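Local coordinates for 3-polyprenyl-4-hydroxybenzoate decarboxylase and related decarboxylases (Pelotomaculum thermopropionicum, PDB 6H6X), which is a UbiD-family, prenylated-FMN-dependent decarboxylase of aromatic acids, probably acting on furan carboxylates and run in reverse for the carboxylation of 2-furoic acid, at residues G125-I137 against V148-L161. The protein carries 8 engineered substitutions. Residues are numbered along the deposited sequence; the frame is centred on the assembly and turned at random.
Sequences GDAGPYITAAILI and VSIHRLQVTGPDRL. With K (potassium ion), chain G; 4LU (1-deoxy-5-O-phosphono-1-(3,3,4,5-tetramethyl-9,11-dioxo-2,3,8,9,10,11-hexahydro-7H-quinolino[1,8-fg]pteridin-12-ium-7-y l)-D-ribitol), chain I.
Q154 CB lies over one face of the Y130 ring, a CH-pi contact 4.0 Å from the ring centroid, while R152 CG and CD approach Y130 CE2 obliquely. Q154 chi1 of -168° swings CG away from the backbone N and lays the extended chain across the phenol. Its amide plane is 29° from the ring; the polar ends go elsewhere, Y130 OH to E254 and Q154 OE1 to G255 N. Replacing Y130 by an alanine is likely to take the ring from under Q154 CB and leave E254 without its phenol mate. H151 NE2 and S149 OG, at the imidazole edge and in plane, share a hydrogen bond of 2.7 Å in which either may donate; flavin O2 lies 3.2 Å from H151 ND1, obliquely to the ring, as does L136 CD1 near H151 CD2. On the other sheet face from Y130, aliphatic I131 and L153 suit the buried core, reciprocally bonded (I131 N to L153 O 2.9 Å). Further along, L136 N bonds S149 O (2.8 Å). Between, two waters fill in, one joining I131 O, A134 N and H151 O, the other A134 O and H151 N. This broken antiparallel hairpin belongs to the UbiD prenylated-FMN site: R152 N donates to flavin O4 (2.9 Å), I150 N to ribityl O2', and V148 O and the cofactor phosphate both bind potassium.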
loop_
_atom_site.group_PDB
_atom_site.type_symbol
_atom_site.label_atom_id
_atom_site.label_comp_id
_atom_site.label_asym_id
_atom_site.label_seq_id
_atom_site.Cartn_x
_atom_site.Cartn_y
_atom_site.Cartn_z
ATOM N N GLY B 125 -1.941 7.124 -26.191
ATOM C CA GLY B 125 -3.019 6.735 -27.122
ATOM C C GLY B 125 -4.130 7.748 -27.433
ATOM O O GLY B 125 -5.043 7.417 -28.172
ATOM N N ASP B 126 -4.094 8.954 -26.852
ATOM C CA ASP B 126 -5.213 9.915 -26.987
ATOM C C ASP B 126 -5.315 10.468 -28.422
ATOM O O ASP B 126 -4.298 10.826 -29.012
ATOM C CB ASP B 126 -5.063 11.114 -26.006
ATOM C CG ASP B 126 -5.357 10.757 -24.527
ATOM O OD1 ASP B 126 -5.738 9.614 -24.164
ATOM O OD2 ASP B 126 -5.218 11.681 -23.716
ATOM N N ALA B 127 -6.538 10.587 -28.939
ATOM C CA ALA B 127 -6.770 11.113 -30.290
ATOM C C ALA B 127 -6.344 12.559 -30.546
ATOM O O ALA B 127 -6.095 12.927 -31.684
ATOM C CB ALA B 127 -8.230 10.972 -30.641
ATOM N N GLY B 128 -6.291 13.375 -29.503
ATOM C CA GLY B 128 -5.816 14.743 -29.621
ATOM C C GLY B 128 -5.981 15.451 -28.275
ATOM O O GLY B 128 -6.091 14.798 -27.237
ATOM N N PRO B 129 -6.023 16.786 -28.281
ATOM C CA PRO B 129 -6.252 17.529 -27.049
ATOM C C PRO B 129 -7.662 17.284 -26.502
ATOM O O PRO B 129 -8.606 17.146 -27.277
ATOM C CB PRO B 129 -6.098 18.970 -27.479
ATOM C CG PRO B 129 -5.361 18.931 -28.786
ATOM C CD PRO B 129 -5.881 17.685 -29.436
ATOM N N TYR B 130 -7.780 17.170 -25.178
ATOM C CA TYR B 130 -9.067 16.951 -24.522
ATOM C C TYR B 130 -9.303 17.945 -23.427
ATOM O O TYR B 130 -8.398 18.247 -22.657
ATOM C CB TYR B 130 -9.130 15.564 -23.902
ATOM C CG TYR B 130 -9.701 14.521 -24.816
ATOM C CD1 TYR B 130 -8.916 13.901 -25.746
ATOM C CD2 TYR B 130 -11.022 14.127 -24.712
ATOM C CE1 TYR B 130 -9.423 12.925 -26.588
ATOM C CE2 TYR B 130 -11.537 13.167 -25.538
ATOM C CZ TYR B 130 -10.707 12.573 -26.485
ATOM O OH TYR B 130 -11.169 11.603 -27.313
ATOM N N ILE B 131 -10.530 18.445 -23.369
ATOM C CA ILE B 131 -11.010 19.258 -22.241
ATOM C C ILE B 131 -11.554 18.249 -21.244
ATOM O O ILE B 131 -12.473 17.521 -21.572
ATOM C CB ILE B 131 -12.128 20.231 -22.692
ATOM C CG1 ILE B 131 -11.571 21.204 -23.751
ATOM C CG2 ILE B 131 -12.712 20.988 -21.511
ATOM C CD1 ILE B 131 -12.616 22.123 -24.325
ATOM N N THR B 132 -10.965 18.203 -20.049
ATOM C CA THR B 132 -11.292 17.186 -19.053
ATOM C C THR B 132 -11.890 17.736 -17.763
ATOM O O THR B 132 -12.292 16.944 -16.948
ATOM C CB THR B 132 -10.063 16.377 -18.661
ATOM O OG1 THR B 132 -9.029 17.276 -18.262
ATOM C CG2 THR B 132 -9.559 15.596 -19.867
ATOM N N ALA B 133 -11.933 19.055 -17.581
ATOM C CA ALA B 133 -12.404 19.624 -16.329
ATOM C C ALA B 133 -13.572 20.598 -16.445
ATOM O O ALA B 133 -13.763 21.454 -15.585
ATOM C CB ALA B 133 -11.257 20.274 -15.600
ATOM N N ALA B 134 -14.359 20.449 -17.477
ATOM C CA ALA B 134 -15.454 21.345 -17.748
ATOM C C ALA B 134 -16.699 20.746 -17.166
ATOM O O ALA B 134 -17.016 19.601 -17.457
ATOM C CB ALA B 134 -15.666 21.535 -19.240
ATOM N N ILE B 135 -17.415 21.530 -16.356
ATOM C CA ILE B 135 -18.773 21.173 -15.998
ATOM C C ILE B 135 -19.708 21.550 -17.146
ATOM O O ILE B 135 -19.594 22.616 -17.722
ATOM C CB ILE B 135 -19.223 21.758 -14.654
ATOM C CG1 ILE B 135 -19.336 23.291 -14.667
ATOM C CG2 ILE B 135 -18.293 21.295 -13.559
ATOM C CD1 ILE B 135 -19.947 23.851 -13.373
ATOM N N LEU B 136 -20.601 20.643 -17.502
ATOM C CA LEU B 136 -21.515 20.808 -18.616
ATOM C C LEU B 136 -22.909 21.048 -18.024
ATOM O O LEU B 136 -23.457 20.162 -17.387
ATOM C CB LEU B 136 -21.539 19.562 -19.482
ATOM C CG LEU B 136 -22.253 19.703 -20.833
ATOM C CD1 LEU B 136 -21.683 18.695 -21.821
ATOM C CD2 LEU B 136 -23.754 19.561 -20.716
ATOM N N ILE B 137 -23.449 22.252 -18.220
ATOM C CA ILE B 137 -24.742 22.647 -17.697
ATOM C C ILE B 137 -25.742 22.598 -18.863
ATOM O O ILE B 137 -25.498 23.158 -19.917
ATOM C CB ILE B 137 -24.655 24.051 -17.091
ATOM C CG1 ILE B 137 -23.650 24.061 -15.977
ATOM C CG2 ILE B 137 -26.002 24.520 -16.548
ATOM C CD1 ILE B 137 -22.979 25.401 -15.789
ATOM N N VAL B 148 -26.049 19.132 -14.234
ATOM C CA VAL B 148 -24.637 19.354 -14.420
ATOM C C VAL B 148 -23.925 17.980 -14.397
ATOM O O VAL B 148 -24.205 17.157 -13.553
ATOM C CB VAL B 148 -24.091 20.226 -13.296
ATOM C CG1 VAL B 148 -22.635 20.592 -13.526
ATOM C CG2 VAL B 148 -25.000 21.448 -13.092
ATOM N N SER B 149 -23.008 17.772 -15.326
ATOM C CA SER B 149 -22.129 16.601 -15.355
ATOM C C SER B 149 -20.796 16.964 -16.029
ATOM O O SER B 149 -20.668 18.027 -16.653
ATOM C CB SER B 149 -22.819 15.446 -16.136
ATOM O OG SER B 149 -23.477 15.931 -17.305
ATOM N N ILE B 150 -19.813 16.069 -15.914
ATOM C CA ILE B 150 -18.517 16.298 -16.539
ATOM C C ILE B 150 -18.319 15.246 -17.619
ATOM O O ILE B 150 -18.414 14.046 -17.349
ATOM C CB ILE B 150 -17.367 16.218 -15.507
ATOM C CG1 ILE B 150 -17.486 17.369 -14.524
ATOM C CG2 ILE B 150 -15.992 16.252 -16.211
ATOM C CD1 ILE B 150 -16.374 17.391 -13.479
ATOM N N HIS B 151 -17.992 15.708 -18.815
ATOM C CA HIS B 151 -17.765 14.855 -20.014
ATOM C C HIS B 151 -16.438 15.239 -20.630
ATOM O O HIS B 151 -16.068 16.431 -20.662
ATOM C CB HIS B 151 -18.904 15.041 -21.038
ATOM C CG HIS B 151 -20.245 14.767 -20.448
ATOM N ND1 HIS B 151 -20.853 13.536 -20.526
ATOM C CD2 HIS B 151 -21.032 15.523 -19.647
ATOM C CE1 HIS B 151 -21.981 13.558 -19.830
ATOM N NE2 HIS B 151 -22.104 14.749 -19.276
ATOM N N ARG B 152 -15.680 14.235 -21.075
ATOM C CA ARG B 152 -14.517 14.517 -21.892
ATOM C C ARG B 152 -14.974 15.115 -23.228
ATOM O O ARG B 152 -15.990 14.711 -23.783
ATOM C CB ARG B 152 -13.663 13.281 -22.081
ATOM C CG ARG B 152 -14.215 12.261 -23.048
ATOM C CD ARG B 152 -13.377 10.997 -23.028
ATOM N NE ARG B 152 -13.734 10.124 -24.144
ATOM C CZ ARG B 152 -13.760 8.789 -24.138
ATOM N NH1 ARG B 152 -13.466 8.062 -23.049
ATOM N NH2 ARG B 152 -14.112 8.167 -25.254
ATOM N N LEU B 153 -14.247 16.123 -23.684
ATOM C CA LEU B 153 -14.549 16.800 -24.917
ATOM C C LEU B 153 -13.283 16.791 -25.788
ATOM O O LEU B 153 -12.240 17.316 -25.405
ATOM C CB LEU B 153 -14.979 18.225 -24.614
ATOM C CG LEU B 153 -16.208 18.283 -23.730
ATOM C CD1 LEU B 153 -16.214 19.511 -22.881
ATOM C CD2 LEU B 153 -17.437 18.231 -24.593
ATOM N N GLN B 154 -13.352 16.121 -26.929
ATOM C CA GLN B 154 -12.235 16.090 -27.865
ATOM C C GLN B 154 -12.280 17.356 -28.708
ATOM O O GLN B 154 -13.310 17.686 -29.286
ATOM C CB GLN B 154 -12.308 14.851 -28.780
ATOM C CG GLN B 154 -11.012 14.621 -29.584
ATOM C CD GLN B 154 -11.099 13.483 -30.572
ATOM O OE1 GLN B 154 -11.892 12.545 -30.411
ATOM N NE2 GLN B 154 -10.254 13.555 -31.603
ATOM N N VAL B 155 -11.177 18.069 -28.787
ATOM C CA VAL B 155 -11.104 19.229 -29.660
ATOM C C VAL B 155 -10.893 18.701 -31.075
ATOM O O VAL B 155 -9.844 18.159 -31.379
ATOM C CB VAL B 155 -9.971 20.164 -29.246
ATOM C CG1 VAL B 155 -9.933 21.416 -30.133
ATOM C CG2 VAL B 155 -10.137 20.540 -27.794
ATOM N N THR B 156 -11.927 18.783 -31.903
ATOM C CA THR B 156 -11.867 18.260 -33.267
ATOM C C THR B 156 -11.781 19.359 -34.357
ATOM O O THR B 156 -11.472 19.050 -35.495
ATOM C CB THR B 156 -13.061 17.355 -33.561
ATOM O OG1 THR B 156 -14.252 18.106 -33.390
ATOM C CG2 THR B 156 -13.086 16.131 -32.633
ATOM N N GLY B 157 -12.056 20.613 -34.018
ATOM C CA GLY B 157 -11.778 21.729 -34.915
ATOM C C GLY B 157 -11.837 23.044 -34.160
ATOM O O GLY B 157 -12.026 23.035 -32.950
ATOM N N PRO B 158 -11.701 24.187 -34.868
ATOM C CA PRO B 158 -11.695 25.505 -34.198
ATOM C C PRO B 158 -12.904 25.783 -33.273
ATOM O O PRO B 158 -12.747 26.426 -32.239
ATOM C CB PRO B 158 -11.640 26.521 -35.367
ATOM C CG PRO B 158 -11.828 25.736 -36.633
ATOM C CD PRO B 158 -11.511 24.296 -36.333
ATOM N N ASP B 159 -14.064 25.266 -33.659
ATOM C CA ASP B 159 -15.325 25.515 -32.984
ATOM C C ASP B 159 -16.150 24.231 -32.866
ATOM O O ASP B 159 -17.384 24.266 -32.838
ATOM C CB ASP B 159 -16.117 26.585 -33.777
ATOM C CG ASP B 159 -16.640 26.071 -35.153
ATOM O OD1 ASP B 159 -16.081 25.094 -35.715
ATOM O OD2 ASP B 159 -17.629 26.655 -35.650
ATOM N N ARG B 160 -15.467 23.093 -32.785
ATOM C CA ARG B 160 -16.153 21.813 -32.744
ATOM C C ARG B 160 -15.546 20.912 -31.654
ATOM O O ARG B 160 -14.327 20.872 -31.500
ATOM C CB ARG B 160 -16.015 21.174 -34.109
ATOM C CG ARG B 160 -17.164 20.282 -34.491
ATOM C CD ARG B 160 -17.024 19.913 -35.966
ATOM N NE ARG B 160 -18.081 19.029 -36.427
ATOM C CZ ARG B 160 -19.299 19.420 -36.815
ATOM N NH1 ARG B 160 -19.664 20.709 -36.791
ATOM N NH2 ARG B 160 -20.174 18.507 -37.231
ATOM N N LEU B 161 -16.396 20.167 -30.943
ATOM C CA LEU B 161 -15.944 19.220 -29.936
ATOM C C LEU B 161 -16.690 17.925 -30.059
ATOM O O LEU B 161 -17.893 17.948 -30.262
ATOM C CB LEU B 161 -16.243 19.760 -28.530
ATOM C CG LEU B 161 -15.619 21.087 -28.166
ATOM C CD1 LEU B 161 -16.249 21.521 -26.851
ATOM C CD2 LEU B 161 -14.134 20.967 -28.034
HETATM K K K G . -24.289 14.740 -12.050
HETATM C C9 4LU I . -16.361 12.578 -14.470
HETATM C C8 4LU I . -15.137 13.220 -14.116
HETATM C C7 4LU I . -14.064 13.339 -15.006
HETATM C C10 4LU I . -18.057 11.044 -17.454
HETATM C C6 4LU I . -14.131 12.543 -16.298
HETATM N N3 4LU I . -18.779 10.986 -20.150
HETATM C C2 4LU I . -19.718 10.749 -19.178
HETATM C C13 4LU I . -11.604 12.912 -17.247
HETATM C C5 4LU I . -13.066 12.561 -17.432
HETATM C C1 4LU I . -14.500 11.008 -18.693
HETATM O O2 4LU I . -20.920 10.512 -19.515
HETATM N N1 4LU I . -19.363 10.789 -17.859
HETATM C C4 4LU I . -17.470 11.249 -19.858
HETATM O O4 4LU I . -16.644 11.478 -20.778
HETATM C C4A 4LU I . -17.045 11.281 -18.414
HETATM N N5 4LU I . -15.703 11.586 -18.009
HETATM C C3 4LU I . -13.403 11.787 -18.660
HETATM C C12 4LU I . -13.448 13.912 -18.106
HETATM C C5A 4LU I . -15.454 12.047 -16.688
HETATM C C7M 4LU I . -12.770 14.027 -14.577
HETATM C C8M 4LU I . -15.112 13.821 -12.736
HETATM C C9A 4LU I . -16.572 11.937 -15.709
HETATM N N10 4LU I . -17.709 11.122 -16.081
HETATM C "C1'" 4LU I . -18.767 10.811 -15.122
HETATM C "C2'" 4LU I . -19.933 11.818 -14.993
HETATM O "O2'" 4LU I . -19.510 13.185 -14.951
HETATM C "C3'" 4LU I . -20.653 11.524 -13.686
HETATM O "O3'" 4LU I . -20.940 10.125 -13.606
HETATM C "C4'" 4LU I . -21.911 12.381 -13.515
HETATM O "O4'" 4LU I . -22.379 12.483 -12.136
HETATM C "C5'" 4LU I . -23.112 11.947 -14.338
HETATM O "O5'" 4LU I . -24.078 12.942 -13.936
HETATM P P 4LU I . -25.681 12.764 -14.146
HETATM O O2P 4LU I . -26.329 14.118 -13.804
HETATM O O3P 4LU I . -25.872 12.459 -15.660
HETATM O O1P 4LU I . -26.070 11.660 -13.162
HETATM O O HOH W 1 -14.504 18.277 -19.618
HETATM O O HOH W 2 -18.030 18.489 -19.730
HETATM O O HOH W 3 -25.531 17.837 -17.680
#